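Local coordinates for protein soluble lytic murein transglycosylase (Escherichia coli, PDB 1QSA) that probably cleaves the glycosidic bonds between N-acetylmuramic acid and N-acetylglucosamine in peptidoglycan, leaving a 1,6-anhydro bond in the muramic acid residue, at residues V220-V225 with E231-M236; E253-V258 with A272-D277; S402-L407 with A417-Y422; Y422-Q427 with H444-F449. All coordinates share one frame; numbering follows the deposited sequence.

Contact 1. Residues V220-V225 with E231-M236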
# COMPACT_ATOMS: atom_id res chain seq x y z
N VAL A 220 -20.01 15.37 1.91
CA VAL A 220 -19.48 14.05 2.27
C VAL A 220 -20.66 13.08 2.47
O VAL A 220 -20.66 11.97 1.94
CB VAL A 220 -18.60 14.10 3.55
CG1 VAL A 220 -18.12 12.69 3.92
CG2 VAL A 220 -17.40 15.02 3.34
N ALA A 221 -21.67 13.51 3.21
CA ALA A 221 -22.84 12.67 3.46
C ALA A 221 -23.52 12.32 2.13
O ALA A 221 -23.97 11.20 1.92
CB ALA A 221 -23.82 13.37 4.39
N PHE A 222 -23.56 13.29 1.22
CA PHE A 222 -24.18 13.10 -0.09
C PHE A 222 -23.48 11.97 -0.85
O PHE A 222 -24.13 11.15 -1.49
CB PHE A 222 -24.13 14.41 -0.88
CG PHE A 222 -24.71 14.30 -2.28
CD1 PHE A 222 -26.09 14.39 -2.49
CD2 PHE A 222 -23.88 14.14 -3.38
CE1 PHE A 222 -26.62 14.32 -3.79
CE2 PHE A 222 -24.39 14.06 -4.67
CZ PHE A 222 -25.76 14.16 -4.88
N ALA A 223 -22.15 11.94 -0.77
CA ALA A 223 -21.38 10.88 -1.41
C ALA A 223 -21.75 9.51 -0.81
O ALA A 223 -21.86 8.52 -1.53
CB ALA A 223 -19.89 11.16 -1.26
N SER A 224 -21.99 9.46 0.50
CA SER A 224 -22.38 8.20 1.15
C SER A 224 -23.76 7.76 0.66
O SER A 224 -23.99 6.56 0.44
CB SER A 224 -22.38 8.35 2.68
OG SER A 224 -21.09 8.71 3.15
N VAL A 225 -24.66 8.72 0.49
CA VAL A 225 -26.01 8.44 -0.01
C VAL A 225 -25.92 7.90 -1.44
O VAL A 225 -26.61 6.94 -1.77
CB VAL A 225 -26.90 9.71 -0.01
CG1 VAL A 225 -28.22 9.43 -0.75
CG2 VAL A 225 -27.19 10.15 1.43
N GLU A 231 -29.56 6.80 -7.70
CA GLU A 231 -30.74 7.52 -8.20
C GLU A 231 -31.30 8.49 -7.16
O GLU A 231 -31.66 9.62 -7.49
CB GLU A 231 -31.82 6.54 -8.67
CG GLU A 231 -33.06 7.20 -9.30
CD GLU A 231 -32.77 7.96 -10.60
OE1 GLU A 231 -31.62 7.99 -11.06
OE2 GLU A 231 -33.72 8.54 -11.17
N ASN A 232 -31.35 8.04 -5.91
CA ASN A 232 -31.83 8.88 -4.81
C ASN A 232 -30.95 10.14 -4.76
O ASN A 232 -31.45 11.26 -4.65
CB ASN A 232 -31.76 8.12 -3.49
CG ASN A 232 -32.31 8.91 -2.32
OD1 ASN A 232 -31.73 8.91 -1.24
ND2 ASN A 232 -33.43 9.60 -2.53
N ALA A 233 -29.65 9.95 -4.90
CA ALA A 233 -28.71 11.07 -4.88
C ALA A 233 -28.87 11.98 -6.11
O ALA A 233 -28.85 13.21 -5.99
CB ALA A 233 -27.28 10.56 -4.78
N ARG A 234 -29.03 11.38 -7.28
CA ARG A 234 -29.18 12.16 -8.51
C ARG A 234 -30.38 13.09 -8.42
O ARG A 234 -30.29 14.27 -8.75
CB ARG A 234 -29.33 11.23 -9.72
CG ARG A 234 -29.30 11.93 -11.07
CD ARG A 234 -29.50 10.94 -12.22
NE ARG A 234 -30.88 10.49 -12.30
CZ ARG A 234 -31.82 11.10 -13.01
NH1 ARG A 234 -31.52 12.17 -13.73
NH2 ARG A 234 -33.06 10.63 -13.02
N LEU A 235 -31.49 12.56 -7.92
CA LEU A 235 -32.74 13.31 -7.79
C LEU A 235 -32.73 14.39 -6.71
O LEU A 235 -33.51 15.34 -6.76
CB LEU A 235 -33.90 12.35 -7.54
CG LEU A 235 -34.24 11.42 -8.70
CD1 LEU A 235 -35.32 10.45 -8.26
CD2 LEU A 235 -34.68 12.22 -9.92
N MET A 236 -31.82 14.25 -5.75
CA MET A 236 -31.69 15.19 -4.65
C MET A 236 -30.90 16.47 -4.95
O MET A 236 -31.02 17.46 -4.23
CB MET A 236 -31.04 14.49 -3.46
CG MET A 236 -30.98 15.32 -2.20
SD MET A 236 -29.92 14.57 -0.94
CE MET A 236 -30.71 12.99 -0.73

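Contact 2. Residues E253-V258 with A272-D277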
# COMPACT_ATOMS: atom_id res chain seq x y z
N GLU A 253 -19.56 19.41 -8.21
CA GLU A 253 -18.96 18.37 -7.37
C GLU A 253 -20.03 17.33 -7.07
O GLU A 253 -19.76 16.12 -7.08
CB GLU A 253 -18.41 18.92 -6.04
CG GLU A 253 -17.84 17.77 -5.18
CD GLU A 253 -17.39 18.15 -3.77
OE1 GLU A 253 -17.84 19.18 -3.24
OE2 GLU A 253 -16.61 17.37 -3.18
N LEU A 254 -21.26 17.79 -6.82
CA LEU A 254 -22.35 16.87 -6.54
C LEU A 254 -22.63 16.00 -7.78
O LEU A 254 -22.89 14.81 -7.66
CB LEU A 254 -23.62 17.61 -6.12
CG LEU A 254 -23.55 18.46 -4.86
CD1 LEU A 254 -24.96 18.93 -4.53
CD2 LEU A 254 -22.98 17.65 -3.68
N ARG A 255 -22.59 16.63 -8.96
CA ARG A 255 -22.82 15.89 -10.21
C ARG A 255 -21.75 14.82 -10.39
O ARG A 255 -22.06 13.70 -10.75
CB ARG A 255 -22.80 16.83 -11.41
CG ARG A 255 -24.03 17.70 -11.55
CD ARG A 255 -24.09 18.32 -12.94
NE ARG A 255 -25.09 19.38 -12.99
CZ ARG A 255 -24.80 20.67 -12.96
NH1 ARG A 255 -23.54 21.07 -12.91
NH2 ARG A 255 -25.77 21.57 -12.99
N ASP A 256 -20.49 15.18 -10.11
CA ASP A 256 -19.36 14.25 -10.23
C ASP A 256 -19.56 13.04 -9.33
O ASP A 256 -19.30 11.90 -9.73
CB ASP A 256 -18.03 14.93 -9.85
CG ASP A 256 -17.55 15.95 -10.88
OD1 ASP A 256 -18.16 16.11 -11.95
OD2 ASP A 256 -16.53 16.60 -10.60
N ILE A 257 -19.97 13.30 -8.09
CA ILE A 257 -20.21 12.25 -7.11
C ILE A 257 -21.21 11.22 -7.62
O ILE A 257 -20.98 10.01 -7.54
CB ILE A 257 -20.68 12.87 -5.78
CG1 ILE A 257 -19.50 13.55 -5.08
CG2 ILE A 257 -21.33 11.82 -4.87
CD1 ILE A 257 -19.90 14.49 -3.97
N VAL A 258 -22.31 11.70 -8.20
CA VAL A 258 -23.34 10.80 -8.72
C VAL A 258 -22.87 10.06 -9.97
O VAL A 258 -23.08 8.85 -10.09
CB VAL A 258 -24.65 11.58 -9.00
CG1 VAL A 258 -25.66 10.69 -9.74
CG2 VAL A 258 -25.25 12.05 -7.69
N ALA A 272 -27.86 7.26 -18.01
CA ALA A 272 -26.64 7.34 -18.83
C ALA A 272 -26.51 8.71 -19.51
O ALA A 272 -25.41 9.25 -19.62
CB ALA A 272 -26.62 6.23 -19.87
N LYS A 273 -27.63 9.26 -19.97
CA LYS A 273 -27.63 10.57 -20.61
C LYS A 273 -27.28 11.66 -19.59
O LYS A 273 -26.48 12.56 -19.86
CB LYS A 273 -29.01 10.85 -21.23
CG LYS A 273 -29.15 12.21 -21.88
CD LYS A 273 -30.53 12.34 -22.52
CE LYS A 273 -30.74 13.70 -23.13
NZ LYS A 273 -32.10 13.81 -23.75
N TRP A 274 -27.87 11.56 -18.40
CA TRP A 274 -27.61 12.52 -17.34
C TRP A 274 -26.13 12.43 -16.93
O TRP A 274 -25.46 13.44 -16.78
CB TRP A 274 -28.49 12.21 -16.13
CG TRP A 274 -28.40 13.24 -15.04
CD1 TRP A 274 -29.20 14.34 -14.89
CD2 TRP A 274 -27.43 13.30 -13.98
NE1 TRP A 274 -28.79 15.08 -13.81
CE2 TRP A 274 -27.71 14.47 -13.23
CE3 TRP A 274 -26.36 12.48 -13.60
CZ2 TRP A 274 -26.94 14.84 -12.12
CZ3 TRP A 274 -25.59 12.85 -12.48
CH2 TRP A 274 -25.89 14.02 -11.76
N ARG A 275 -25.65 11.20 -16.78
CA ARG A 275 -24.25 10.95 -16.39
C ARG A 275 -23.28 11.56 -17.40
O ARG A 275 -22.34 12.25 -17.02
CB ARG A 275 -23.99 9.45 -16.29
CG ARG A 275 -22.52 9.07 -16.03
CD ARG A 275 -22.25 7.62 -16.43
NE ARG A 275 -22.40 7.46 -17.88
CZ ARG A 275 -22.91 6.38 -18.48
NH1 ARG A 275 -23.30 5.32 -17.79
NH2 ARG A 275 -23.01 6.38 -19.80
N ASP A 276 -23.52 11.32 -18.69
CA ASP A 276 -22.62 11.86 -19.70
C ASP A 276 -22.64 13.38 -19.80
O ASP A 276 -21.61 13.99 -20.13
CB ASP A 276 -22.83 11.18 -21.05
CG ASP A 276 -22.36 9.73 -21.05
OD1 ASP A 276 -21.70 9.31 -20.07
OD2 ASP A 276 -22.65 9.00 -22.01
N ASP A 277 -23.79 13.98 -19.52
CA ASP A 277 -23.89 15.43 -19.54
C ASP A 277 -23.07 15.95 -18.34
O ASP A 277 -22.32 16.91 -18.48
CB ASP A 277 -25.36 15.88 -19.41
CG ASP A 277 -25.49 17.39 -19.20
OD1 ASP A 277 -25.45 18.15 -20.20
OD2 ASP A 277 -25.64 17.82 -18.03

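Contact 3. Residues S402-L407 with A417-Y422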
# COMPACT_ATOMS: atom_id res chain seq x y z
N SER A 402 14.44 -4.01 8.27
CA SER A 402 14.60 -2.77 9.03
C SER A 402 16.05 -2.32 9.06
O SER A 402 16.34 -1.12 8.97
CB SER A 402 14.07 -2.94 10.45
OG SER A 402 12.69 -3.28 10.39
N GLU A 403 16.97 -3.26 9.25
CA GLU A 403 18.39 -2.93 9.24
C GLU A 403 18.82 -2.46 7.85
O GLU A 403 19.52 -1.46 7.71
CB GLU A 403 19.25 -4.13 9.62
CG GLU A 403 19.14 -4.55 11.07
CD GLU A 403 20.15 -3.88 12.01
OE1 GLU A 403 20.81 -2.88 11.65
OE2 GLU A 403 20.26 -4.39 13.15
N TRP A 404 18.38 -3.19 6.82
CA TRP A 404 18.73 -2.86 5.44
C TRP A 404 18.21 -1.47 5.08
O TRP A 404 18.89 -0.71 4.38
CB TRP A 404 18.15 -3.92 4.49
CG TRP A 404 18.67 -3.86 3.08
CD1 TRP A 404 17.95 -3.57 1.96
CD2 TRP A 404 19.99 -4.23 2.64
NE1 TRP A 404 18.74 -3.74 0.84
CE2 TRP A 404 19.99 -4.14 1.22
CE3 TRP A 404 21.16 -4.63 3.30
CZ2 TRP A 404 21.13 -4.45 0.46
CZ3 TRP A 404 22.28 -4.93 2.54
CH2 TRP A 404 22.26 -4.84 1.13
N ALA A 405 17.03 -1.14 5.58
CA ALA A 405 16.40 0.15 5.31
C ALA A 405 17.32 1.28 5.75
O ALA A 405 17.47 2.28 5.05
CB ALA A 405 15.05 0.25 6.00
N ASN A 406 17.94 1.13 6.92
CA ASN A 406 18.87 2.14 7.44
C ASN A 406 20.13 2.21 6.60
O ASN A 406 20.66 3.29 6.36
CB ASN A 406 19.29 1.82 8.87
CG ASN A 406 18.23 2.12 9.88
OD1 ASN A 406 17.23 2.78 9.58
ND2 ASN A 406 18.45 1.68 11.12
N LEU A 407 20.62 1.05 6.18
CA LEU A 407 21.83 0.98 5.39
C LEU A 407 21.71 1.63 3.99
O LEU A 407 22.61 2.36 3.56
CB LEU A 407 22.27 -0.49 5.29
CG LEU A 407 23.71 -0.86 4.94
CD1 LEU A 407 24.70 -0.04 5.76
CD2 LEU A 407 23.90 -2.35 5.21
N ALA A 417 23.10 0.99 -5.62
CA ALA A 417 23.22 -0.05 -6.66
C ALA A 417 24.23 -1.11 -6.22
O ALA A 417 24.05 -2.31 -6.47
CB ALA A 417 23.62 0.58 -8.01
N GLN A 418 25.31 -0.68 -5.57
CA GLN A 418 26.31 -1.63 -5.06
C GLN A 418 25.66 -2.50 -4.00
O GLN A 418 25.87 -3.70 -3.98
CB GLN A 418 27.50 -0.91 -4.44
CG GLN A 418 28.42 -0.21 -5.42
CD GLN A 418 29.55 0.49 -4.70
OE1 GLN A 418 29.32 1.31 -3.82
NE2 GLN A 418 30.78 0.15 -5.07
N LEU A 419 24.90 -1.88 -3.09
CA LEU A 419 24.22 -2.62 -2.03
C LEU A 419 23.19 -3.60 -2.64
O LEU A 419 23.08 -4.75 -2.20
CB LEU A 419 23.55 -1.64 -1.04
CG LEU A 419 24.52 -0.91 -0.08
CD1 LEU A 419 23.79 0.17 0.71
CD2 LEU A 419 25.16 -1.93 0.87
N ALA A 420 22.46 -3.16 -3.66
CA ALA A 420 21.49 -4.03 -4.33
C ALA A 420 22.22 -5.26 -4.90
O ALA A 420 21.81 -6.39 -4.68
CB ALA A 420 20.77 -3.27 -5.45
N ARG A 421 23.35 -5.02 -5.57
CA ARG A 421 24.12 -6.11 -6.18
C ARG A 421 24.76 -7.02 -5.13
O ARG A 421 24.85 -8.22 -5.33
CB ARG A 421 25.17 -5.56 -7.13
CG ARG A 421 25.90 -6.64 -7.93
CD ARG A 421 24.95 -7.37 -8.87
NE ARG A 421 25.53 -8.59 -9.41
CZ ARG A 421 25.08 -9.22 -10.49
NH1 ARG A 421 24.03 -8.75 -11.16
NH2 ARG A 421 25.67 -10.34 -10.90
N TYR A 422 25.19 -6.43 -4.02
CA TYR A 422 25.80 -7.21 -2.92
C TYR A 422 24.74 -8.18 -2.37
O TYR A 422 25.00 -9.36 -2.18
CB TYR A 422 26.28 -6.27 -1.82
CG TYR A 422 27.01 -6.97 -0.71
CD1 TYR A 422 28.37 -7.24 -0.80
CD2 TYR A 422 26.33 -7.37 0.45
CE1 TYR A 422 29.05 -7.88 0.23
CE2 TYR A 422 27.01 -8.02 1.50
CZ TYR A 422 28.37 -8.26 1.37
OH TYR A 422 29.05 -8.91 2.39

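Contact 4. Residues Y422-Q427 with H444-F449. With SO4 (sulfate ion), chain B; SO4 (sulfate ion), chain H.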
# COMPACT_ATOMS: atom_id res chain seq x y z
N TYR A 422 25.19 -6.43 -4.02
CA TYR A 422 25.80 -7.21 -2.92
C TYR A 422 24.74 -8.18 -2.37
O TYR A 422 25.00 -9.36 -2.18
CB TYR A 422 26.28 -6.27 -1.82
CG TYR A 422 27.01 -6.97 -0.71
CD1 TYR A 422 28.37 -7.24 -0.80
CD2 TYR A 422 26.33 -7.37 0.45
CE1 TYR A 422 29.05 -7.88 0.23
CE2 TYR A 422 27.01 -8.02 1.50
CZ TYR A 422 28.37 -8.26 1.37
OH TYR A 422 29.05 -8.91 2.39
N ALA A 423 23.52 -7.68 -2.17
CA ALA A 423 22.42 -8.51 -1.69
C ALA A 423 22.11 -9.60 -2.72
O ALA A 423 22.00 -10.77 -2.37
CB ALA A 423 21.20 -7.64 -1.44
N PHE A 424 22.01 -9.20 -3.99
CA PHE A 424 21.75 -10.12 -5.10
C PHE A 424 22.82 -11.24 -5.13
O PHE A 424 22.48 -12.41 -5.25
CB PHE A 424 21.73 -9.33 -6.43
CG PHE A 424 21.53 -10.18 -7.65
CD1 PHE A 424 20.25 -10.44 -8.14
CD2 PHE A 424 22.63 -10.72 -8.34
CE1 PHE A 424 20.06 -11.22 -9.29
CE2 PHE A 424 22.44 -11.50 -9.49
CZ PHE A 424 21.16 -11.76 -9.97
N ASN A 425 24.09 -10.86 -4.98
CA ASN A 425 25.19 -11.85 -4.99
C ASN A 425 25.11 -12.84 -3.83
O ASN A 425 25.60 -13.97 -3.93
CB ASN A 425 26.55 -11.14 -4.97
CG ASN A 425 26.85 -10.42 -6.27
OD1 ASN A 425 26.22 -10.67 -7.29
ND2 ASN A 425 27.82 -9.52 -6.23
N ASN A 426 24.50 -12.42 -2.73
CA ASN A 426 24.35 -13.27 -1.56
C ASN A 426 23.01 -13.98 -1.50
O ASN A 426 22.73 -14.71 -0.54
CB ASN A 426 24.56 -12.44 -0.30
CG ASN A 426 26.01 -12.22 -0.01
OD1 ASN A 426 26.70 -13.14 0.44
ND2 ASN A 426 26.52 -11.05 -0.33
N GLN A 427 22.24 -13.87 -2.58
CA GLN A 427 20.92 -14.47 -2.67
C GLN A 427 19.93 -13.97 -1.62
O GLN A 427 19.04 -14.71 -1.19
CB GLN A 427 21.00 -16.00 -2.71
CG GLN A 427 21.82 -16.49 -3.87
CD GLN A 427 21.66 -17.96 -4.16
OE1 GLN A 427 21.07 -18.71 -3.37
NE2 GLN A 427 22.18 -18.39 -5.30
N HIS A 444 17.64 -1.21 -13.43
CA HIS A 444 18.56 -2.28 -12.99
C HIS A 444 17.70 -3.55 -12.87
O HIS A 444 17.51 -4.11 -11.78
CB HIS A 444 19.19 -1.94 -11.64
CG HIS A 444 20.32 -0.97 -11.74
ND1 HIS A 444 20.15 0.34 -12.16
CD2 HIS A 444 21.64 -1.10 -11.47
CE1 HIS A 444 21.32 0.96 -12.14
NE2 HIS A 444 22.24 0.10 -11.73
N LEU A 445 17.21 -4.02 -14.01
CA LEU A 445 16.30 -5.16 -14.02
C LEU A 445 16.73 -6.46 -13.38
O LEU A 445 15.91 -7.15 -12.77
CB LEU A 445 15.77 -5.41 -15.45
CG LEU A 445 15.04 -4.25 -16.12
CD1 LEU A 445 14.51 -4.69 -17.49
CD2 LEU A 445 13.91 -3.73 -15.24
N GLU A 446 18.02 -6.81 -13.48
CA GLU A 446 18.48 -8.07 -12.91
C GLU A 446 18.30 -8.11 -11.39
O GLU A 446 17.88 -9.13 -10.85
CB GLU A 446 19.95 -8.35 -13.28
CG GLU A 446 20.29 -9.81 -13.03
CD GLU A 446 21.66 -10.22 -13.51
OE1 GLU A 446 22.54 -9.36 -13.67
OE2 GLU A 446 21.85 -11.44 -13.72
N GLU A 447 18.61 -7.00 -10.73
CA GLU A 447 18.47 -6.90 -9.27
C GLU A 447 17.02 -6.72 -8.84
O GLU A 447 16.65 -7.12 -7.73
CB GLU A 447 19.34 -5.75 -8.72
CG GLU A 447 20.86 -5.96 -8.87
CD GLU A 447 21.37 -5.72 -10.28
OE1 GLU A 447 20.76 -4.92 -11.02
OE2 GLU A 447 22.39 -6.33 -10.65
N ARG A 448 16.21 -6.13 -9.71
CA ARG A 448 14.79 -5.94 -9.41
C ARG A 448 13.99 -7.24 -9.59
O ARG A 448 12.93 -7.41 -8.98
CB ARG A 448 14.16 -4.90 -10.36
CG ARG A 448 14.68 -3.46 -10.22
CD ARG A 448 13.88 -2.48 -11.12
NE ARG A 448 12.48 -2.43 -10.72
CZ ARG A 448 11.46 -2.22 -11.56
NH1 ARG A 448 11.68 -1.97 -12.85
NH2 ARG A 448 10.23 -2.23 -11.09
N PHE A 449 14.47 -8.14 -10.45
CA PHE A 449 13.74 -9.37 -10.73
C PHE A 449 14.64 -10.59 -10.63
O PHE A 449 14.85 -11.31 -11.60
CB PHE A 449 13.09 -9.25 -12.12
CG PHE A 449 12.14 -8.09 -12.21
CD1 PHE A 449 10.88 -8.17 -11.60
CD2 PHE A 449 12.54 -6.88 -12.79
CE1 PHE A 449 10.04 -7.05 -11.55
CE2 PHE A 449 11.71 -5.75 -12.75
CZ PHE A 449 10.46 -5.83 -12.12
S SO4 B . 8.21 -1.78 -14.48
O1 SO4 B . 7.35 -2.73 -15.22
O2 SO4 B . 9.62 -2.02 -14.82
O3 SO4 B . 7.83 -0.41 -14.89
O4 SO4 B . 8.00 -1.91 -13.03
S SO4 H . 8.61 -2.39 -7.69
O1 SO4 H . 8.33 -2.84 -9.06
O2 SO4 H . 7.56 -1.45 -7.25
O3 SO4 H . 8.62 -3.56 -6.79
O4 SO4 H . 9.92 -1.72 -7.65

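Contact 1. Residues V220-V225 with E231-M236
F222 and M236 both carry CG anti to the backbone N (chi1 178° and -174°), and from these stems they pass alongside each other, pointing opposite ways, between two helices. The ring of F222 reaches the next helix with its rim: CE1 lies 3.3 Å from the backbone O of A233, near the ring plane, where the slightly positive aromatic hydrogens suit a carbonyl oxygen. The sulfur also comes in at the edge, M236 SD being 4.1 Å from F222 CD1, a Met-aromatic contact. A233 fits because its methyl is small; its CB sits 3.9 Å from F222 CZ and lets V225 CA and A233 CA approach to 6.2 Å. Helices 212-228 and 230-243 form a helical hairpin of the alpha-superhelix; the axes of the two segments approach to 9.3 Å, with N-to-C directions 137° apart, nearer antiparallel than perpendicular. V225 CG1 lies 3.6 Å from N232 OD1 and also packs against the A233 methyl and M236 CE, its branched apolar end suiting a buried place. On the face of 231-236 turned to helices 248-260 and 269-280, R234 grips E231 side-on, NE and NH2 each taking one carboxylate oxygen on its syn side; W274 meets R234 in a cation-pi contact.

Contact 2. Residues E253-V258 with A272-D277
W274 reaches across to R255 and V258 with the six-membered part of its indole. From CB, its CG lies anti to the backbone N (chi1 -173°), which swings the ring out of its own helix toward 253-258. The atoms of the six-membered ring farthest from CB do the touching, approached obliquely. CZ2 meets the aliphatic stem of R255, 4.1 Å from R255 CG, and CH2 comes to 3.9 Å from R255 CA. CH2 is also 3.9 Å from V258 CB, while CZ3 makes the closest approach, 3.5 Å to V258 CG1. Both partners cross the indole at about a right angle. Here helix 269-280 packs beside helix 248-260 in the all-helical superhelix, and a large flat ring spans backbones whose nearest CA atoms, in V258 and R275, are 7.7 Å apart. V258 offers a compact branched surface; R255 gives methylenes to the ring and carries its charged end onward, where NH1 is hydrogen-bonded to Q252 OE1. Within 272-277, R275 holds its neighbour D276 side-on: NE and NH2 both donate to OD1 from the same face of the carboxylate, with NE 3.0 Å from OD1. R291 NE shares that oxygen in a salt bridge.

Contact 3. Residues S402-L407 with A417-Y422
Aromatic and carbonyl groups make the closest approach between W404 and L419. The edge of the indole meets the backbone oxygen nearly in the ring plane, W404 CZ2 lying 3.3 Å from L419 O and W404 CH2 3.4 Å from the same atom. Such C-H groups, faintly positive at the rim of an aromatic ring, can rest against a carbonyl oxygen. W404 gets there because CG stands anti to its backbone N (chi1 -168°), which projects the bicyclic ring beyond its own helix.

Apolar packing accounts for the rest. The side chains of L419 and W404 lie alongside each other, pointing opposite ways, with L419 CB 4.0 Å from W404 CZ2 and L419 CD2 4.1 Å from W404 CH2. The other branch goes elsewhere: L419 CD1 lies 3.8 Å from L407 O and 4.4 Å from L407 CG. A forked leucine suits this place, since one methyl serves each partner, and the long indole spans backbones whose nearest CA atoms, of L407 and L419, are 8.6 Å apart.

Helices 397-408 and 413-425 thus pair within the L domain, with M385 of helix 383-393 touching both W404 and L419, and A435 of helix 429-438 packing on W404 and A420.

Contact 4. Residues Y422-Q427 with H444-F449
At the C-terminal end of helix 413-425, the aromatic ring of F424 packs on the short helix 445-448. F424 has CG anti to its backbone N (chi1 177°), and the ring approaches obliquely: CE1 lies 3.4 Å from E446 O and CD1 4.1 Å from E447 CA. F424 CZ is 3.7 Å from E446 CG, the two side chains crossing at about a right angle with ring and carboxylate planes 52° apart. The phenyl suits the spot by lying against a methylene and backbone atoms, while F424 CB approaches E447 CG. E446 OE1 and E447 OE2 are salt-bridged to R421 NH1, and E446 OE2 stays beside the ring. CB of R448 points away from 422-427, and its guanidinium binds two sulfate ions, probably from the crystallisation liquor. R448 NH1 donates to O2 of one (chain B) at 2.9 Å, while NH2 is shared between O4 of that ion and O1 of the other (chain H, 2.8 Å). CE2 of F449 sits 3.7 Å above the guanidinium plane of R448, over its centre. At the helix end, N426 reaches back to Y422 O with both backbone N and ND2, from opposite faces of the carbonyl plane. Q427, with positive phi, is the C-prime residue of the Schellman motif that ends helix 413-425.

In the fold
Contacts 1 and 2 are neighbours, centres about 11 Å apart, as are contacts 3 and 4; the two pairs lie on opposite sides of the chain's centre, with about 50 Å between their centres. Contacts 1 and 3 are buried and largely apolar, each setting an aromatic edge against a backbone oxygen between successive helices. Contacts 2 and 4 are only partly buried, and there the ring is approached obliquely and also meets the aliphatic part of a charged side chain. F222 reaches past contact 1 to L254 and V258, so contacts 1 and 2 meet mainly by packing. Contacts 3 and 4 share helix 413-425, Y422 included, and charged groups tie them together.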